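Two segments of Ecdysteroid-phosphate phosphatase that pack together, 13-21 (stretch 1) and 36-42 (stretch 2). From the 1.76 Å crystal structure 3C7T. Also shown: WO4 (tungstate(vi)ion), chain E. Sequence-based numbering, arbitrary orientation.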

# COMPACT_ATOMS: atom_id res chain seq x y z
N GLY A 13 -0.87 -11.51 1.39
CA GLY A 13 -1.27 -10.16 1.03
C GLY A 13 -1.98 -10.15 -0.31
O GLY A 13 -2.29 -11.20 -0.89
N GLU A 14 -2.23 -8.94 -0.81
CA GLU A 14 -2.96 -8.70 -2.07
C GLU A 14 -2.35 -9.44 -3.26
O GLU A 14 -1.14 -9.36 -3.48
CB GLU A 14 -2.99 -7.20 -2.37
CG GLU A 14 -3.72 -6.82 -3.67
CD GLU A 14 -3.75 -5.33 -3.93
OE1 GLU A 14 -2.72 -4.74 -4.35
OE2 GLU A 14 -4.84 -4.74 -3.74
N ARG A 15 -3.19 -10.16 -4.01
CA ARG A 15 -2.72 -10.98 -5.14
C ARG A 15 -2.75 -10.22 -6.47
O ARG A 15 -3.74 -9.53 -6.78
CB ARG A 15 -3.65 -12.20 -5.29
CG ARG A 15 -3.44 -13.25 -4.21
CD ARG A 15 -4.57 -14.24 -4.20
NE ARG A 15 -4.68 -15.05 -5.43
CZ ARG A 15 -5.34 -16.21 -5.51
NH1 ARG A 15 -5.96 -16.70 -4.44
NH2 ARG A 15 -5.39 -16.90 -6.65
N VAL A 16 -1.72 -10.41 -7.31
CA VAL A 16 -1.75 -9.81 -8.64
C VAL A 16 -2.99 -10.29 -9.43
O VAL A 16 -3.70 -9.51 -10.04
CB VAL A 16 -0.47 -10.13 -9.47
CG1 VAL A 16 -0.64 -9.67 -10.92
CG2 VAL A 16 0.76 -9.44 -8.83
N ASP A 17 -3.23 -11.60 -9.45
CA ASP A 17 -4.29 -12.18 -10.31
C ASP A 17 -5.71 -11.73 -9.93
O ASP A 17 -6.62 -11.73 -10.78
CB ASP A 17 -4.16 -13.71 -10.41
CG ASP A 17 -4.43 -14.44 -9.10
OD1 ASP A 17 -4.53 -13.83 -8.02
OD2 ASP A 17 -4.49 -15.70 -9.13
N LEU A 18 -5.90 -11.30 -8.67
CA LEU A 18 -7.22 -10.83 -8.24
C LEU A 18 -7.38 -9.32 -8.38
O LEU A 18 -8.51 -8.80 -8.30
CB LEU A 18 -7.51 -11.24 -6.79
CG LEU A 18 -7.55 -12.75 -6.50
CD1 LEU A 18 -8.00 -13.06 -5.06
CD2 LEU A 18 -8.43 -13.49 -7.55
N THR A 19 -6.26 -8.64 -8.56
CA THR A 19 -6.24 -7.18 -8.70
C THR A 19 -6.30 -6.73 -10.15
O THR A 19 -6.84 -5.66 -10.44
CB THR A 19 -4.95 -6.62 -8.04
OG1 THR A 19 -4.93 -7.02 -6.67
CG2 THR A 19 -4.86 -5.09 -8.15
N TYR A 20 -5.76 -7.56 -11.04
CA TYR A 20 -5.70 -7.27 -12.48
C TYR A 20 -6.47 -8.29 -13.29
O TYR A 20 -6.96 -9.26 -12.76
CB TYR A 20 -4.24 -7.28 -12.95
CG TYR A 20 -3.37 -6.26 -12.23
CD1 TYR A 20 -2.80 -6.56 -10.99
CD2 TYR A 20 -3.13 -5.01 -12.80
CE1 TYR A 20 -2.00 -5.61 -10.31
CE2 TYR A 20 -2.32 -4.06 -12.12
CZ TYR A 20 -1.77 -4.37 -10.89
OH TYR A 20 -0.97 -3.43 -10.24
N GLY A 21 -6.57 -8.06 -14.58
CA GLY A 21 -7.17 -9.02 -15.51
C GLY A 21 -6.10 -9.92 -16.12
O GLY A 21 -5.35 -10.57 -15.37
N LYS A 36 3.92 -2.93 -16.29
CA LYS A 36 3.01 -1.97 -16.90
C LYS A 36 2.11 -1.22 -15.91
O LYS A 36 1.22 -0.47 -16.33
CB LYS A 36 2.18 -2.67 -17.97
CG LYS A 36 3.11 -3.17 -19.10
CD LYS A 36 2.47 -3.18 -20.43
CE LYS A 36 3.46 -3.67 -21.44
NZ LYS A 36 2.71 -4.38 -22.51
N ASP A 37 2.36 -1.43 -14.62
CA ASP A 37 1.58 -0.77 -13.57
C ASP A 37 2.47 -0.64 -12.35
O ASP A 37 3.27 -1.53 -12.09
CB ASP A 37 0.35 -1.62 -13.21
CG ASP A 37 -0.66 -0.85 -12.33
OD1 ASP A 37 -1.47 -0.08 -12.88
OD2 ASP A 37 -0.65 -1.04 -11.09
N LEU A 38 2.31 0.45 -11.59
CA LEU A 38 3.19 0.65 -10.42
C LEU A 38 2.97 -0.36 -9.31
O LEU A 38 3.86 -0.59 -8.52
CB LEU A 38 3.07 2.06 -9.83
CG LEU A 38 3.46 3.19 -10.76
CD1 LEU A 38 3.15 4.48 -10.01
CD2 LEU A 38 4.95 3.09 -11.12
N ASN A 39 1.77 -0.96 -9.26
CA ASN A 39 1.48 -1.95 -8.25
C ASN A 39 1.84 -3.38 -8.71
O ASN A 39 1.64 -4.35 -7.98
CB ASN A 39 0.00 -1.81 -7.82
CG ASN A 39 -0.32 -2.54 -6.55
OD1 ASN A 39 0.51 -2.64 -5.63
ND2 ASN A 39 -1.55 -3.06 -6.46
N LEU A 40 2.45 -3.51 -9.89
CA LEU A 40 2.98 -4.82 -10.32
C LEU A 40 4.44 -5.03 -9.86
O LEU A 40 5.17 -4.06 -9.60
CB LEU A 40 2.89 -4.98 -11.85
CG LEU A 40 1.50 -5.24 -12.44
CD1 LEU A 40 1.50 -5.04 -13.92
CD2 LEU A 40 1.01 -6.64 -12.09
N PRO A 41 4.87 -6.30 -9.77
CA PRO A 41 6.29 -6.54 -9.41
C PRO A 41 7.26 -5.77 -10.30
O PRO A 41 7.00 -5.57 -11.48
CB PRO A 41 6.45 -8.04 -9.62
CG PRO A 41 5.04 -8.60 -9.45
CD PRO A 41 4.13 -7.56 -10.00
N LEU A 42 8.38 -5.33 -9.73
CA LEU A 42 9.42 -4.66 -10.52
C LEU A 42 10.02 -5.60 -11.59
O LEU A 42 10.32 -5.18 -12.71
CB LEU A 42 10.53 -4.17 -9.59
CG LEU A 42 10.18 -2.99 -8.67
CD1 LEU A 42 11.30 -2.75 -7.67
CD2 LEU A 42 9.93 -1.77 -9.51
W WO4 E . -6.24 -17.12 -0.71
O1 WO4 E . -6.54 -16.85 1.18
O2 WO4 E . -7.77 -18.34 -1.07
O3 WO4 E . -6.59 -15.67 -2.02
O4 WO4 E . -4.70 -18.23 -1.22

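Stretch 1 carries a short helix, residues 16-19, with Arg 15 at its N-cap position. Stretch 2 has no regular helix or strand, but Asp 37 to Leu 40 form a type I beta turn, closed by Leu 40 N to Asp 37 O at 3.1 Å. The backbones stay well apart. Their nearest CA atoms, those of Val 16 and Leu 40, are 7.1 Å from each other, so side chains fill the space between. The surface buried between them, both sides summed, is 296 Å².

Tyr 20 gives the most area to the contact. It is the first residue to leave helical phi/psi after the helix, and its CA-to-CB bond points toward stretch 2. With chi1 m (-60°) and chi2 at 84°, the ring reaches the turn. Tyr 20 OH donates a hydrogen bond to Asp 37 OD2 at 2.6 Å. Asp 37 is t, and the same carboxylate oxygen, Asp 37 OD2, also accepts from Asn 39 N at 3.0 Å. One oxygen thus ties the turn together and anchors the tyrosine. Tyr 20 OH also lies 3.4 Å from Leu 40 N, but the angle is poor and no hydrogen bond forms; that amide is used in closing the turn.

Leu 40 covers one face of the Tyr 20 ring. Its CA-to-CB bond points sideways, but chi1 m and chi2 t bring the end of the side chain nearer to stretch 1. Leu 40 CD2 sits 3.9 Å from the centroid of the Tyr 20 ring, 20° off its normal, in a CH-pi contact. Leu 40 CD2 also meets Val 16 CG1 at 3.6 Å, so it packs against both the aromatic ring and the valine. Val 16, with chi1 t, places Val 16 CG2 4.0 Å from Pro 41 CD. These contacts are apolar and depend on close fit.

Glu 14 makes the second polar link. Its CA-to-CB bond points toward stretch 2; chi1 and chi2 are both t, so the chain is extended through CG and CD, with chi3 at 76°. Asn 39 is also t, and Asn 39 ND2 donates to Glu 14 OE1 at 2.9 Å, with a nearly straight N-H...O angle of 164°. Asn 39 CB also lies 3.1 Å from Tyr 20 OH.

Within stretch 1, Thr 19 is m, and Thr 19 OG1 donates a hydrogen bond to Arg 15 O at 2.8 Å, tying its side chain back to the start of the helix. Arg 15 does not touch stretch 2. Arg 15 NE donates to Asp 17 OD1 and Arg 15 NH2 to Asp 17 OD2, each at 2.9 Å, in a salt bridge. Arg 15 NH1 donates to tungstate O3 at 2.7 Å.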